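Septation protein imp2 (Schizosaccharomyces pombe, PDB 5C1F) links cytoskeletal proteins to the membrane by binding phospholipids, is required for normal septation and takes part in disassembly of the medial ring. Local coordinates at residues K53-S65 with V75-H89. Residues are numbered along the deposited sequence; the frame is centred on the assembly and turned at random.
Sequences KRMAKLSRTTFSS and VQVMKAEVDNMAKSH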
loop_
_atom_site.group_PDB
_atom_site.type_symbol
_atom_site.label_atom_id
_atom_site.label_comp_id
_atom_site.label_asym_id
_atom_site.label_seq_id
_atom_site.Cartn_x
_atom_site.Cartn_y
_atom_site.Cartn_z
ATOM N N LYS A 53 -2.571 7.765 0.536
ATOM C CA LYS A 53 -2.986 8.999 -0.130
ATOM C C LYS A 53 -3.495 8.735 -1.542
ATOM O O LYS A 53 -4.541 9.253 -1.940
ATOM C CB LYS A 53 -1.832 9.999 -0.182
ATOM C CG LYS A 53 -1.452 10.609 1.155
ATOM C CD LYS A 53 -0.248 11.525 0.999
ATOM C CE LYS A 53 0.101 12.221 2.301
ATOM N NZ LYS A 53 1.278 13.119 2.139
ATOM N N ARG A 54 -2.755 7.932 -2.298
ATOM C CA ARG A 54 -3.143 7.610 -3.665
ATOM C C ARG A 54 -4.454 6.825 -3.697
ATOM O O ARG A 54 -5.294 7.043 -4.571
ATOM C CB ARG A 54 -2.036 6.822 -4.369
ATOM C CG ARG A 54 -0.752 7.612 -4.596
ATOM C CD ARG A 54 0.177 6.895 -5.563
ATOM N NE ARG A 54 -0.444 6.708 -6.873
ATOM C CZ ARG A 54 0.119 6.055 -7.886
ATOM N NH1 ARG A 54 1.324 5.515 -7.744
ATOM N NH2 ARG A 54 -0.523 5.937 -9.042
ATOM N N MET A 55 -4.632 5.924 -2.736
ATOM C CA MET A 55 -5.841 5.112 -2.679
ATOM C C MET A 55 -7.060 5.975 -2.360
ATOM O O MET A 55 -8.155 5.731 -2.876
ATOM C CB MET A 55 -5.693 3.996 -1.647
ATOM C CG MET A 55 -6.767 2.928 -1.748
ATOM S SD MET A 55 -6.464 1.551 -0.630
ATOM C CE MET A 55 -4.843 1.028 -1.178
ATOM N N ALA A 56 -6.863 6.986 -1.517
ATOM C CA ALA A 56 -7.925 7.933 -1.194
ATOM C C ALA A 56 -8.311 8.744 -2.425
ATOM O O ALA A 56 -9.495 8.915 -2.716
ATOM C CB ALA A 56 -7.495 8.859 -0.062
ATOM N N LYS A 57 -7.306 9.240 -3.141
ATOM C CA LYS A 57 -7.535 10.002 -4.365
ATOM C C LYS A 57 -8.341 9.184 -5.370
ATOM O O LYS A 57 -9.242 9.698 -6.034
ATOM C CB LYS A 57 -6.207 10.436 -4.985
ATOM C CG LYS A 57 -6.358 11.307 -6.222
ATOM C CD LYS A 57 -5.004 11.670 -6.817
ATOM C CE LYS A 57 -5.153 12.476 -8.102
ATOM N NZ LYS A 57 -5.717 13.833 -7.854
ATOM N N LEU A 58 -8.015 7.900 -5.461
ATOM C CA LEU A 58 -8.711 6.986 -6.356
ATOM C C LEU A 58 -10.176 6.832 -5.964
ATOM O O LEU A 58 -11.045 6.686 -6.822
ATOM C CB LEU A 58 -8.020 5.621 -6.360
ATOM C CG LEU A 58 -8.727 4.489 -7.107
ATOM C CD1 LEU A 58 -8.877 4.826 -8.583
ATOM C CD2 LEU A 58 -7.983 3.176 -6.922
ATOM N N SER A 59 -10.439 6.870 -4.662
ATOM C CA SER A 59 -11.794 6.722 -4.140
ATOM C C SER A 59 -12.675 7.916 -4.486
ATOM O O SER A 59 -13.901 7.812 -4.473
ATOM C CB SER A 59 -11.759 6.531 -2.625
ATOM O OG SER A 59 -10.961 5.415 -2.281
ATOM N N ARG A 60 -12.042 9.047 -4.793
ATOM C CA ARG A 60 -12.755 10.274 -5.144
ATOM C C ARG A 60 -13.228 10.249 -6.583
ATOM O O ARG A 60 -13.818 11.216 -7.066
ATOM C CB ARG A 60 -11.867 11.499 -4.932
ATOM C CG ARG A 60 -11.383 11.664 -3.516
ATOM C CD ARG A 60 -12.541 11.886 -2.563
ATOM N NE ARG A 60 -12.188 11.439 -1.222
ATOM C CZ ARG A 60 -12.588 10.289 -0.692
ATOM N NH1 ARG A 60 -13.378 9.477 -1.383
ATOM N NH2 ARG A 60 -12.209 9.956 0.535
ATOM N N THR A 61 -12.947 9.151 -7.275
ATOM C CA THR A 61 -13.336 9.020 -8.668
ATOM C C THR A 61 -14.843 9.127 -8.799
ATOM O O THR A 61 -15.588 8.469 -8.077
ATOM C CB THR A 61 -12.861 7.686 -9.275
ATOM O OG1 THR A 61 -11.429 7.631 -9.239
ATOM C CG2 THR A 61 -13.328 7.557 -10.718
ATOM N N THR A 62 -15.284 9.985 -9.708
ATOM C CA THR A 62 -16.700 10.125 -9.993
ATOM C C THR A 62 -17.038 9.316 -11.233
ATOM O O THR A 62 -16.381 9.439 -12.266
ATOM C CB THR A 62 -17.098 11.599 -10.202
ATOM O OG1 THR A 62 -16.544 12.078 -11.434
ATOM C CG2 THR A 62 -16.589 12.455 -9.052
ATOM N N PHE A 63 -18.049 8.466 -11.111
ATOM C CA PHE A 63 -18.539 7.691 -12.241
ATOM C C PHE A 63 -19.756 8.373 -12.851
ATOM O O PHE A 63 -20.398 9.201 -12.205
ATOM C CB PHE A 63 -18.896 6.270 -11.809
ATOM C CG PHE A 63 -17.706 5.396 -11.539
ATOM C CD1 PHE A 63 -17.114 5.371 -10.287
ATOM C CD2 PHE A 63 -17.188 4.588 -12.535
ATOM C CE1 PHE A 63 -16.023 4.559 -10.038
ATOM C CE2 PHE A 63 -16.098 3.777 -12.293
ATOM C CZ PHE A 63 -15.515 3.761 -11.041
ATOM N N SER A 64 -20.076 8.026 -14.092
ATOM C CA SER A 64 -21.265 8.567 -14.737
ATOM C C SER A 64 -22.521 7.950 -14.125
ATOM O O SER A 64 -22.435 7.047 -13.289
ATOM C CB SER A 64 -21.228 8.319 -16.247
ATOM O OG SER A 64 -21.311 6.935 -16.541
ATOM N N SER A 65 -23.683 8.449 -14.541
ATOM C CA SER A 65 -24.961 7.960 -14.039
ATOM C C SER A 65 -25.562 6.921 -14.973
ATOM O O SER A 65 -26.776 6.735 -15.002
ATOM C CB SER A 65 -25.942 9.119 -13.863
ATOM O OG SER A 65 -25.419 10.096 -12.984
ATOM N N VAL A 75 -20.914 -0.879 -7.370
ATOM C CA VAL A 75 -19.781 -0.033 -7.719
ATOM C C VAL A 75 -19.600 1.047 -6.653
ATOM O O VAL A 75 -18.477 1.398 -6.284
ATOM C CB VAL A 75 -19.964 0.613 -9.106
ATOM C CG1 VAL A 75 -18.794 1.518 -9.431
ATOM C CG2 VAL A 75 -20.117 -0.464 -10.175
ATOM N N GLN A 76 -20.712 1.557 -6.141
ATOM C CA GLN A 76 -20.649 2.566 -5.093
ATOM C C GLN A 76 -20.121 1.973 -3.791
ATOM O O GLN A 76 -19.276 2.573 -3.126
ATOM C CB GLN A 76 -22.019 3.202 -4.881
ATOM C CG GLN A 76 -22.427 4.102 -6.025
ATOM C CD GLN A 76 -23.772 4.761 -5.804
ATOM O OE1 GLN A 76 -24.521 4.390 -4.899
ATOM N NE2 GLN A 76 -24.086 5.746 -6.635
ATOM N N VAL A 77 -20.620 0.794 -3.437
ATOM C CA VAL A 77 -20.145 0.080 -2.259
ATOM C C VAL A 77 -18.659 -0.241 -2.394
ATOM O O VAL A 77 -17.887 -0.080 -1.448
ATOM C CB VAL A 77 -20.947 -1.217 -2.030
ATOM C CG1 VAL A 77 -20.235 -2.131 -1.045
ATOM C CG2 VAL A 77 -22.352 -0.887 -1.538
ATOM N N MET A 78 -18.262 -0.672 -3.585
ATOM C CA MET A 78 -16.865 -0.988 -3.855
ATOM C C MET A 78 -15.977 0.244 -3.692
ATOM O O MET A 78 -14.891 0.167 -3.116
ATOM C CB MET A 78 -16.719 -1.571 -5.261
ATOM C CG MET A 78 -15.344 -2.131 -5.577
ATOM S SD MET A 78 -14.276 -0.920 -6.360
ATOM C CE MET A 78 -15.164 -0.640 -7.892
ATOM N N LYS A 79 -16.454 1.383 -4.184
ATOM C CA LYS A 79 -15.697 2.626 -4.095
ATOM C C LYS A 79 -15.635 3.124 -2.658
ATOM O O LYS A 79 -14.616 3.649 -2.218
ATOM C CB LYS A 79 -16.310 3.693 -5.000
ATOM C CG LYS A 79 -15.318 4.734 -5.472
ATOM C CD LYS A 79 -15.840 5.489 -6.688
ATOM C CE LYS A 79 -17.157 6.176 -6.373
ATOM N NZ LYS A 79 -16.946 7.191 -5.300
ATOM N N ALA A 80 -16.730 2.953 -1.929
ATOM C CA ALA A 80 -16.765 3.310 -0.518
ATOM C C ALA A 80 -15.844 2.414 0.303
ATOM O O ALA A 80 -15.250 2.860 1.284
ATOM C CB ALA A 80 -18.187 3.231 0.014
ATOM N N GLU A 81 -15.719 1.151 -0.095
ATOM C CA GLU A 81 -14.899 0.218 0.668
ATOM C C GLU A 81 -13.421 0.358 0.322
ATOM O O GLU A 81 -12.557 0.087 1.158
ATOM C CB GLU A 81 -15.370 -1.226 0.459
ATOM C CG GLU A 81 -16.706 -1.552 1.134
ATOM C CD GLU A 81 -16.689 -1.360 2.654
ATOM O OE1 GLU A 81 -15.595 -1.215 3.243
ATOM O OE2 GLU A 81 -17.780 -1.358 3.265
ATOM N N VAL A 82 -13.132 0.784 -0.905
ATOM C CA VAL A 82 -11.765 1.133 -1.276
ATOM C C VAL A 82 -11.347 2.370 -0.478
ATOM O O VAL A 82 -10.193 2.495 -0.056
ATOM C CB VAL A 82 -11.631 1.379 -2.797
ATOM C CG1 VAL A 82 -10.347 2.127 -3.127
ATOM C CG2 VAL A 82 -11.696 0.059 -3.553
ATOM N N ASP A 83 -12.304 3.267 -0.247
ATOM C CA ASP A 83 -12.074 4.448 0.579
ATOM C C ASP A 83 -11.809 4.043 2.027
ATOM O O ASP A 83 -10.934 4.608 2.684
ATOM C CB ASP A 83 -13.270 5.400 0.502
ATOM C CG ASP A 83 -12.944 6.795 1.014
ATOM O OD1 ASP A 83 -11.748 7.150 1.083
ATOM O OD2 ASP A 83 -13.892 7.541 1.336
ATOM N N ASN A 84 -12.559 3.060 2.521
ATOM C CA ASN A 84 -12.345 2.554 3.875
ATOM C C ASN A 84 -10.965 1.924 4.020
ATOM O O ASN A 84 -10.333 2.010 5.070
ATOM C CB ASN A 84 -13.424 1.541 4.255
ATOM C CG ASN A 84 -14.727 2.203 4.643
ATOM O OD1 ASN A 84 -14.741 3.352 5.092
ATOM N ND2 ASN A 84 -15.831 1.483 4.476
ATOM N N MET A 85 -10.500 1.291 2.953
ATOM C CA MET A 85 -9.168 0.717 2.954
ATOM C C MET A 85 -8.114 1.825 2.980
ATOM O O MET A 85 -7.103 1.709 3.669
ATOM C CB MET A 85 -8.980 -0.198 1.745
ATOM C CG MET A 85 -9.738 -1.517 1.869
ATOM S SD MET A 85 -9.432 -2.662 0.508
ATOM C CE MET A 85 -11.017 -2.644 -0.316
ATOM N N ALA A 86 -8.370 2.906 2.248
ATOM C CA ALA A 86 -7.485 4.068 2.254
ATOM C C ALA A 86 -7.370 4.676 3.651
ATOM O O ALA A 86 -6.268 4.937 4.129
ATOM C CB ALA A 86 -7.975 5.118 1.261
ATOM N N LYS A 87 -8.515 4.902 4.293
ATOM C CA LYS A 87 -8.563 5.461 5.644
ATOM C C LYS A 87 -7.761 4.619 6.628
ATOM O O LYS A 87 -7.050 5.149 7.484
ATOM C CB LYS A 87 -10.006 5.564 6.141
ATOM C CG LYS A 87 -10.926 6.400 5.280
ATOM C CD LYS A 87 -12.370 6.242 5.738
ATOM C CE LYS A 87 -13.345 6.894 4.772
ATOM N NZ LYS A 87 -14.760 6.680 5.186
ATOM N N SER A 88 -7.903 3.303 6.507
ATOM C CA SER A 88 -7.189 2.373 7.367
ATOM C C SER A 88 -5.687 2.493 7.138
ATOM O O SER A 88 -4.920 2.661 8.084
ATOM C CB SER A 88 -7.661 0.938 7.116
ATOM O OG SER A 88 -6.869 -0.000 7.827
ATOM N N HIS A 89 -5.276 2.419 5.875
ATOM C CA HIS A 89 -3.862 2.526 5.535
ATOM C C HIS A 89 -3.267 3.868 5.976
ATOM O O HIS A 89 -2.099 3.928 6.354
ATOM C CB HIS A 89 -3.657 2.312 4.033
ATOM C CG HIS A 89 -3.697 0.874 3.622
ATOM N ND1 HIS A 89 -2.632 0.017 3.811
ATOM C CD2 HIS A 89 -4.672 0.135 3.041
ATOM C CE1 HIS A 89 -2.950 -1.183 3.360
ATOM N NE2 HIS A 89 -4.183 -1.140 2.890
#
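Val-75 sets its CG1 methyl over one face of the Phe-63 ring, a CH-pi contact 4.2 Å from the centroid, while Lys-79 runs its CD methylene past the ring edge, 3.5 Å from Phe-63 CE1. A long lysine suits this place: its aliphatic part lines the ring, and bends at chi3 and chi4 (59° and 63°) bring Lys-79 NZ to the backbone carbonyl Ser-59 O in a 3.2 Å hydrogen bond, nearly in line with the C=O. The Arg-60 guanidinium has Ala-56 O over one face and the Asp-83 carboxylate carbon at its edge, the two planes 81° apart. Arg-60 NH2 forks to both carboxylate oxygens, 2.9 Å to Asp-83 OD1, in a salt bridge. With an alanine at Asp-83, the Arg-60 guanidinium is likely to lose its anionic mate here and be freer to swing. Deeper in, Met-55 is a knob among Val-82, Met-85, Ala-86 and His-89; small Ala-56 and Ala-86 let the backbones approach, with CB atoms 4.0 Å apart. Ser-59 turns its hydroxyl back to Met-55 O, satisfying it within its own segment. The second subunit packs on Leu-58 and Phe-63. Such antiparallel helix pairing, here between helices 18-59 and 69-155 with Met-55 as a knob, is characteristic of the elongated, dimeric F-BAR helical bundle.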